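Local structure of endosialidase (Enterobacteria phage phi92, 4HIZ) at residues L61-L73 with N452-Q464. The protein cleaves alpha2,8- and alpha2,9-linked sialic acid polymers internally, as a trimeric phage endosialidase with a beta-propeller sialidase fold. Residues are numbered along the deposited sequence; the frame is centred on the assembly and turned at random.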
ATOM      1  N   LEU A  61      -0.632 -35.998  21.463  1.00 13.76           N
ATOM      2  CA  LEU A  61      -1.253 -34.772  21.004  1.00 13.60           C
ATOM      3  C   LEU A  61      -1.941 -35.154  19.705  1.00 13.35           C
ATOM      4  O   LEU A  61      -1.563 -36.157  19.060  1.00 13.94           O
ATOM      5  CB  LEU A  61      -0.184 -33.700  20.744  1.00 14.10           C
ATOM      6  CG  LEU A  61       0.627 -33.306  22.000  1.00 14.40           C
ATOM      7  CD1 LEU A  61       1.841 -32.474  21.628  1.00 15.64           C
ATOM      8  CD2 LEU A  61      -0.313 -32.508  22.955  1.00 13.86           C
ATOM      9  N   THR A  62      -2.951 -34.377  19.305  1.00 12.84           N
ATOM     10  CA  THR A  62      -3.705 -34.716  18.081  1.00 13.02           C
ATOM     11  C   THR A  62      -3.442 -33.711  17.002  1.00 13.37           C
ATOM     12  O   THR A  62      -3.420 -32.512  17.262  1.00 15.56           O
ATOM     13  CB  THR A  62      -5.223 -34.789  18.414  1.00 13.37           C
ATOM     14  OG1 THR A  62      -5.389 -35.817  19.412  1.00 14.31           O
ATOM     15  CG2 THR A  62      -6.061 -35.114  17.156  1.00 14.37           C
ATOM     16  N   TYR A  63      -3.201 -34.196  15.786  1.00 12.68           N
ATOM     17  CA  TYR A  63      -2.824 -33.313  14.688  1.00 12.49           C
ATOM     18  C   TYR A  63      -3.933 -33.357  13.663  1.00 14.08           C
ATOM     19  O   TYR A  63      -4.357 -34.462  13.260  1.00 16.08           O
ATOM     20  CB  TYR A  63      -1.512 -33.836  14.066  1.00 11.86           C
ATOM     21  CG  TYR A  63      -0.350 -33.728  15.037  1.00 12.22           C
ATOM     22  CD1 TYR A  63      -0.177 -34.665  16.078  1.00 13.53           C
ATOM     23  CD2 TYR A  63       0.539 -32.645  14.970  1.00 12.72           C
ATOM     24  CE1 TYR A  63       0.860 -34.541  16.992  1.00 14.11           C
ATOM     25  CE2 TYR A  63       1.605 -32.516  15.879  1.00 13.24           C
ATOM     26  CZ  TYR A  63       1.762 -33.478  16.884  1.00 14.64           C
ATOM     27  OH  TYR A  63       2.810 -33.372  17.786  1.00 15.72           O
ATOM     28  N   VAL A  64      -4.430 -32.196  13.237  1.00 12.65           N
ATOM     29  CA  VAL A  64      -5.616 -32.224  12.351  1.00 13.58           C
ATOM     30  C   VAL A  64      -5.297 -31.933  10.895  1.00 14.01           C
ATOM     31  O   VAL A  64      -4.379 -31.168  10.594  1.00 14.44           O
ATOM     32  CB  VAL A  64      -6.724 -31.248  12.832  1.00 15.12           C
ATOM     33  CG1 VAL A  64      -7.002 -31.498  14.332  1.00 15.87           C
ATOM     34  CG2 VAL A  64      -6.297 -29.806  12.605  1.00 15.95           C
ATOM     35  N   SER A  65      -6.061 -32.540   9.990  1.00 14.21           N
ATOM     36  CA  SER A  65      -6.014 -32.158   8.579  1.00 14.82           C
ATOM     37  C   SER A  65      -6.985 -31.008   8.332  1.00 14.87           C
ATOM     38  O   SER A  65      -7.753 -30.625   9.208  1.00 15.27           O
ATOM     39  CB  SER A  65      -6.418 -33.344   7.669  1.00 15.61           C
ATOM     40  OG  SER A  65      -7.832 -33.543   7.765  1.00 17.49           O
ATOM     41  N   GLU A  66      -6.923 -30.442   7.135  1.00 14.51           N
ATOM     42  CA  GLU A  66      -7.915 -29.472   6.720  1.00 17.59           C
ATOM     43  C   GLU A  66      -9.311 -30.087   6.840  1.00 17.18           C
ATOM     44  O   GLU A  66      -9.498 -31.269   6.545  1.00 17.23           O
ATOM     45  CB  GLU A  66      -7.633 -29.026   5.286  1.00 23.26           C
ATOM     46  CG  GLU A  66      -6.548 -27.954   5.240  1.00 32.70           C
ATOM     47  CD  GLU A  66      -7.099 -26.593   5.667  1.00 46.08           C
ATOM     48  OE1 GLU A  66      -8.174 -26.198   5.149  1.00 57.81           O
ATOM     49  OE2 GLU A  66      -6.478 -25.934   6.528  1.00 46.14           O
ATOM     50  N   GLY A  67     -10.260 -29.299   7.338  1.00 16.64           N
ATOM     51  CA  GLY A  67     -11.658 -29.714   7.374  1.00 17.73           C
ATOM     52  C   GLY A  67     -12.066 -30.352   8.690  1.00 18.18           C
ATOM     53  O   GLY A  67     -13.268 -30.447   8.968  1.00 19.58           O
ATOM     54  N   PHE A  68     -11.086 -30.800   9.489  1.00 15.83           N
ATOM     55  CA  PHE A  68     -11.418 -31.475  10.729  1.00 15.24           C
ATOM     56  C   PHE A  68     -12.172 -30.483  11.630  1.00 15.51           C
ATOM     57  O   PHE A  68     -13.206 -30.826  12.264  1.00 16.74           O
ATOM     58  CB  PHE A  68     -10.167 -32.045  11.433  1.00 14.98           C
ATOM     59  CG  PHE A  68     -10.507 -32.896  12.621  1.00 15.92           C
ATOM     60  CD1 PHE A  68     -10.851 -34.229  12.453  1.00 15.53           C
ATOM     61  CD2 PHE A  68     -10.570 -32.339  13.903  1.00 16.22           C
ATOM     62  CE1 PHE A  68     -11.225 -35.009  13.562  1.00 16.01           C
ATOM     63  CE2 PHE A  68     -10.930 -33.115  15.014  1.00 17.59           C
ATOM     64  CZ  PHE A  68     -11.256 -34.452  14.840  1.00 16.99           C
ATOM     65  N   PHE A  69     -11.651 -29.253  11.689  1.00 15.30           N
ATOM     66  CA  PHE A  69     -12.381 -28.133  12.288  1.00 15.64           C
ATOM     67  C   PHE A  69     -12.703 -27.141  11.202  1.00 15.07           C
ATOM     68  O   PHE A  69     -11.899 -26.933  10.287  1.00 15.53           O
ATOM     69  CB  PHE A  69     -11.536 -27.401  13.347  1.00 16.28           C
ATOM     70  CG  PHE A  69     -11.253 -28.222  14.565  1.00 17.62           C
ATOM     71  CD1 PHE A  69     -12.289 -28.729  15.330  1.00 19.59           C
ATOM     72  CD2 PHE A  69      -9.956 -28.516  14.920  1.00 17.81           C
ATOM     73  CE1 PHE A  69     -12.013 -29.500  16.456  1.00 21.62           C
ATOM     74  CE2 PHE A  69      -9.681 -29.274  16.052  1.00 19.18           C
ATOM     75  CZ  PHE A  69     -10.704 -29.775  16.820  1.00 20.46           C
ATOM     76  N   ASP A  70     -13.856 -26.497  11.311  1.00 14.51           N
ATOM     77  CA  ASP A  70     -14.184 -25.436  10.369  1.00 15.55           C
ATOM     78  C   ASP A  70     -13.548 -24.140  10.873  1.00 14.34           C
ATOM     79  O   ASP A  70     -14.213 -23.259  11.419  1.00 13.19           O
ATOM     80  CB  ASP A  70     -15.705 -25.330  10.218  1.00 20.49           C
ATOM     81  CG  ASP A  70     -16.309 -26.595   9.610  1.00 27.76           C
ATOM     82  OD1 ASP A  70     -15.658 -27.207   8.725  1.00 31.34           O
ATOM     83  OD2 ASP A  70     -17.424 -26.991  10.016  1.00 30.58           O
ATOM     84  N   GLY A  71     -12.240 -24.049  10.712  1.00 14.81           N
ATOM     85  CA  GLY A  71     -11.466 -22.928  11.229  1.00 14.39           C
ATOM     86  C   GLY A  71     -10.333 -22.647  10.249  1.00 14.98           C
ATOM     87  O   GLY A  71      -9.823 -23.570   9.611  1.00 17.55           O
ATOM     88  N   ASN A  72      -9.950 -21.383  10.127  1.00 13.42           N
ATOM     89  CA  ASN A  72      -8.883 -20.983   9.214  1.00 14.40           C
ATOM     90  C   ASN A  72      -8.096 -19.809   9.747  1.00 13.21           C
ATOM     91  O   ASN A  72      -8.611 -19.028  10.549  1.00 13.41           O
ATOM     92  CB  ASN A  72      -9.475 -20.617   7.845  1.00 20.76           C
ATOM     93  CG  ASN A  72      -9.900 -21.840   7.074  1.00 32.18           C
ATOM     94  OD1 ASN A  72      -9.060 -22.547   6.508  1.00 38.85           O
ATOM     95  ND2 ASN A  72     -11.196 -22.117   7.062  1.00 35.75           N
ATOM     96  N   LEU A  73      -6.862 -19.664   9.267  1.00 12.02           N
ATOM     97  CA  LEU A  73      -5.936 -18.665   9.814  1.00 11.06           C
ATOM     98  C   LEU A  73      -5.825 -17.503   8.843  1.00 11.90           C
ATOM     99  O   LEU A  73      -5.738 -17.723   7.634  1.00 12.31           O
ATOM    100  CB  LEU A  73      -4.543 -19.286  10.005  1.00 11.52           C
ATOM    101  CG  LEU A  73      -3.527 -18.434  10.757  1.00 10.92           C
ATOM    102  CD1 LEU A  73      -3.928 -18.312  12.264  1.00 10.92           C
ATOM    103  CD2 LEU A  73      -2.102 -19.034  10.641  1.00 12.24           C
ATOM    104  N   ASN A 452      -6.773 -36.780  30.781  1.00 19.57           N
ATOM    105  CA  ASN A 452      -6.957 -37.217  29.390  0.54 20.26           C
ATOM    106  C   ASN A 452      -7.276 -36.083  28.431  1.00 19.44           C
ATOM    107  O   ASN A 452      -7.795 -36.299  27.338  1.00 19.78           O
ATOM    108  CB  ASN A 452      -7.966 -38.362  29.273  0.54 24.73           C
ATOM    109  CG  ASN A 452      -7.466 -39.628  29.930  0.54 33.09           C
ATOM    110  OD1 ASN A 452      -8.083 -40.140  30.861  0.54 37.51           O
ATOM    111  ND2 ASN A 452      -6.324 -40.134  29.463  0.54 35.74           N
ATOM    112  N   VAL A 453      -6.848 -34.876  28.795  1.00 17.97           N
ATOM    113  CA  VAL A 453      -7.046 -33.738  27.898  1.00 17.05           C
ATOM    114  C   VAL A 453      -6.484 -34.015  26.505  1.00 15.68           C
ATOM    115  O   VAL A 453      -5.382 -34.583  26.356  1.00 16.64           O
ATOM    116  CB  VAL A 453      -6.484 -32.404  28.481  1.00 17.99           C
ATOM    117  CG1 VAL A 453      -4.976 -32.471  28.686  1.00 18.00           C
ATOM    118  CG2 VAL A 453      -6.872 -31.210  27.570  1.00 18.92           C
ATOM    119  N   GLN A 454      -7.273 -33.646  25.497  1.00 13.79           N
ATOM    120  CA  GLN A 454      -6.899 -33.824  24.104  1.00 13.83           C
ATOM    121  C   GLN A 454      -6.572 -32.446  23.521  1.00 13.82           C
ATOM    122  O   GLN A 454      -7.466 -31.637  23.248  1.00 14.80           O
ATOM    123  CB  GLN A 454      -8.036 -34.489  23.335  1.00 15.20           C
ATOM    124  CG  GLN A 454      -7.663 -34.710  21.878  1.00 16.79           C
ATOM    125  CD  GLN A 454      -8.647 -35.574  21.133  1.00 18.50           C
ATOM    126  OE1 GLN A 454      -9.803 -35.696  21.531  1.00 20.46           O
ATOM    127  NE2 GLN A 454      -8.183 -36.205  20.057  1.00 17.53           N
ATOM    128  N   TRP A 455      -5.286 -32.169  23.352  1.00 13.19           N
ATOM    129  CA  TRP A 455      -4.874 -30.959  22.648  1.00 13.11           C
ATOM    130  C   TRP A 455      -4.754 -31.210  21.145  1.00 13.26           C
ATOM    131  O   TRP A 455      -4.116 -32.185  20.707  1.00 13.40           O
ATOM    132  CB  TRP A 455      -3.502 -30.520  23.148  1.00 12.52           C
ATOM    133  CG  TRP A 455      -3.452 -29.963  24.568  1.00 12.92           C
ATOM    134  CD1 TRP A 455      -2.927 -30.580  25.698  1.00 13.84           C
ATOM    135  CD2 TRP A 455      -3.807 -28.643  24.960  1.00 12.29           C
ATOM    136  NE1 TRP A 455      -2.987 -29.718  26.768  1.00 14.07           N
ATOM    137  CE2 TRP A 455      -3.505 -28.518  26.343  1.00 13.00           C
ATOM    138  CE3 TRP A 455      -4.343 -27.547  24.278  1.00 12.18           C
ATOM    139  CZ2 TRP A 455      -3.717 -27.335  27.048  1.00 12.65           C
ATOM    140  CZ3 TRP A 455      -4.556 -26.374  24.960  1.00 12.52           C
ATOM    141  CH2 TRP A 455      -4.250 -26.266  26.350  1.00 12.36           C
ATOM    142  N   PHE A 456      -5.394 -30.340  20.364  1.00 12.31           N
ATOM    143  CA  PHE A 456      -5.342 -30.419  18.911  1.00 11.25           C
ATOM    144  C   PHE A 456      -4.388 -29.360  18.366  1.00 11.07           C
ATOM    145  O   PHE A 456      -4.576 -28.177  18.615  1.00 11.50           O
ATOM    146  CB  PHE A 456      -6.737 -30.119  18.336  1.00 11.95           C
ATOM    147  CG  PHE A 456      -7.800 -31.125  18.720  1.00 13.29           C
ATOM    148  CD1 PHE A 456      -8.043 -32.235  17.901  1.00 14.12           C
ATOM    149  CD2 PHE A 456      -8.621 -30.910  19.837  1.00 14.94           C
ATOM    150  CE1 PHE A 456      -9.037 -33.163  18.219  1.00 14.71           C
ATOM    151  CE2 PHE A 456      -9.619 -31.828  20.166  1.00 15.35           C
ATOM    152  CZ  PHE A 456      -9.838 -32.937  19.357  1.00 15.65           C
ATOM    153  N   ASN A 457      -3.375 -29.796  17.618  1.00 10.45           N
ATOM    154  CA  ASN A 457      -2.528 -28.879  16.842  1.00 10.85           C
ATOM    155  C   ASN A 457      -3.331 -28.451  15.613  1.00 11.86           C
ATOM    156  O   ASN A 457      -3.593 -29.279  14.713  1.00 12.13           O
ATOM    157  CB  ASN A 457      -1.239 -29.637  16.456  1.00 11.16           C
ATOM    158  CG  ASN A 457      -0.268 -28.810  15.615  1.00 11.76           C
ATOM    159  OD1 ASN A 457      -0.310 -27.544  15.553  1.00 13.48           O
ATOM    160  ND2 ASN A 457       0.599 -29.519  14.934  1.00  9.57           N
ATOM    161  N   ILE A 458      -3.767 -27.186  15.610  1.00 11.16           N
ATOM    162  CA  ILE A 458      -4.702 -26.677  14.590  1.00 11.30           C
ATOM    163  C   ILE A 458      -4.037 -25.798  13.512  1.00 11.32           C
ATOM    164  O   ILE A 458      -4.630 -25.562  12.445  1.00 12.17           O
ATOM    165  CB  ILE A 458      -5.822 -25.862  15.254  1.00 12.01           C
ATOM    166  CG1 ILE A 458      -5.252 -24.855  16.284  1.00 12.02           C
ATOM    167  CG2 ILE A 458      -6.757 -26.824  15.989  1.00 14.08           C
ATOM    168  CD1 ILE A 458      -6.265 -23.736  16.634  1.00 12.91           C
ATOM    169  N   THR A 459      -2.831 -25.297  13.801  1.00 11.26           N
ATOM    170  CA  THR A 459      -2.070 -24.476  12.836  1.00 12.03           C
ATOM    171  C   THR A 459      -0.632 -24.395  13.341  1.00 11.98           C
ATOM    172  O   THR A 459      -0.400 -24.608  14.533  1.00 12.26           O
ATOM    173  CB  THR A 459      -2.671 -23.039  12.668  1.00 12.51           C
ATOM    174  OG1 THR A 459      -1.797 -22.258  11.842  1.00 13.73           O
ATOM    175  CG2 THR A 459      -2.799 -22.330  14.023  1.00 12.78           C
ATOM    176  N   ASP A 460       0.328 -24.163  12.438  1.00 11.22           N
ATOM    177  CA  ASP A 460       1.722 -23.987  12.824  1.00 10.99           C
ATOM    178  C   ASP A 460       2.201 -22.615  12.365  1.00 11.51           C
ATOM    179  O   ASP A 460       1.951 -22.207  11.202  1.00 12.99           O
ATOM    180  CB  ASP A 460       2.635 -25.001  12.107  1.00 11.92           C
ATOM    181  CG  ASP A 460       2.549 -26.432  12.664  1.00 12.91           C
ATOM    182  OD1 ASP A 460       1.848 -26.675  13.666  1.00 12.51           O
ATOM    183  OD2 ASP A 460       3.232 -27.319  12.077  1.00 13.63           O
ATOM    184  N   GLN A 461       2.959 -21.959  13.232  1.00 10.34           N
ATOM    185  CA  GLN A 461       3.526 -20.633  13.009  1.00  9.99           C
ATOM    186  C   GLN A 461       5.018 -20.769  12.692  1.00 10.97           C
ATOM    187  O   GLN A 461       5.540 -21.888  12.597  1.00 11.46           O
ATOM    188  CB  GLN A 461       3.336 -19.800  14.294  1.00 10.73           C
ATOM    189  CG  GLN A 461       1.943 -19.161  14.331  1.00 11.41           C
ATOM    190  CD  GLN A 461       0.818 -20.155  14.091  1.00 13.16           C
ATOM    191  OE1 GLN A 461       0.512 -21.004  14.963  1.00 14.37           O
ATOM    192  NE2 GLN A 461       0.174 -20.059  12.905  1.00 12.69           N
ATOM    193  N   ILE A 462       5.696 -19.631  12.588  1.00 10.53           N
ATOM    194  CA  ILE A 462       7.151 -19.603  12.417  1.00 10.35           C
ATOM    195  C   ILE A 462       7.797 -18.807  13.554  1.00 10.05           C
ATOM    196  O   ILE A 462       7.333 -17.727  13.911  1.00 10.94           O
ATOM    197  CB  ILE A 462       7.520 -18.950  11.046  1.00 10.65           C
ATOM    198  CG1 ILE A 462       7.111 -19.881   9.890  1.00 10.92           C
ATOM    199  CG2 ILE A 462       9.041 -18.596  10.973  1.00 10.16           C
ATOM    200  CD1 ILE A 462       7.115 -19.147   8.505  1.00 11.09           C
ATOM    201  N   TYR A 463       8.903 -19.346  14.071  1.00  9.47           N
ATOM    202  CA  TYR A 463       9.796 -18.638  14.972  1.00 10.70           C
ATOM    203  C   TYR A 463      11.057 -18.352  14.142  1.00 10.60           C
ATOM    204  O   TYR A 463      11.687 -19.285  13.608  1.00 11.69           O
ATOM    205  CB  TYR A 463      10.115 -19.551  16.182  1.00 10.78           C
ATOM    206  CG  TYR A 463      11.363 -19.174  16.962  1.00 10.89           C
ATOM    207  CD1 TYR A 463      11.423 -18.003  17.719  1.00 11.43           C
ATOM    208  CD2 TYR A 463      12.488 -19.985  16.906  1.00 11.19           C
ATOM    209  CE1 TYR A 463      12.572 -17.638  18.426  1.00 12.21           C
ATOM    210  CE2 TYR A 463      13.648 -19.652  17.631  1.00 12.43           C
ATOM    211  CZ  TYR A 463      13.694 -18.482  18.372  1.00 12.90           C
ATOM    212  OH  TYR A 463      14.845 -18.139  19.033  1.00 13.70           O
ATOM    213  N   GLN A 464      11.423 -17.077  14.023  1.00  9.44           N
ATOM    214  CA  GLN A 464      12.473 -16.677  13.039  1.00  8.84           C
ATOM    215  C   GLN A 464      13.870 -17.236  13.454  1.00 10.75           C
ATOM    216  O   GLN A 464      14.605 -17.757  12.625  1.00 12.06           O
ATOM    217  CB  GLN A 464      12.534 -15.160  12.903  1.00  9.36           C
ATOM    218  CG  GLN A 464      13.386 -14.646  11.701  1.00 10.04           C
ATOM    219  CD  GLN A 464      14.868 -14.685  11.949  1.00 10.76           C
ATOM    220  OE1 GLN A 464      15.331 -14.357  13.043  1.00 10.85           O
ATOM    221  NE2 GLN A 464      15.638 -15.030  10.910  1.00 11.01           N
TER
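T62 and F456 pair in a parallel beta bridge and send their side chains to the same face of the sheet, where they lie side by side; here strand 61-64 of the N-terminal extension adds in parallel to strand 456-460, whose other neighbour is the antiparallel strand 435-442 of the catalytic beta-propeller domain. The backbones are laced by T62 N to W455 O (2.9 Å) and N457 N to T62 O (2.7 Å), with V64 N to N457 O a weak third bond. Around F456 the side chains F68 and F69 complete an aromatic cluster. F69 meets F456 in a T-shaped, edge-to-face pair, planes at 84°, its CZ over the centre of the F456 ring. The opposite face of F456 takes CG of Q454, off toward the rim. T62 CG2 comes obliquely to the same ring, 3.6 Å from F456 CD1, and V64 CG1 touches F456 CD1 as well. F68 CE2 reaches F456 CE1 with the two rings meeting obliquely, while F68 CD2 sits over the centre of the F69 ring. F69 also brings CD2 to I458 CG2 (3.8 Å). The Y63 ring and the N457 amide are turned nearly at right angles, and the hydroxyl of Y63 bonds R435. Farther along, L73 CD2 rests 3.5 Å from T459 OG1, which accepts a bond from Q461 NE2; Q461 OE1 is hydrogen-bonded to T436 OG1, so the amide is held at both ends. With its CG anti to the backbone N (chi1 -179°) and the chain extended beyond, Q454 delivers NE2 to T62 OG1 at 2.9 Å, a nearly straight bond (174°) in the plane of the amide.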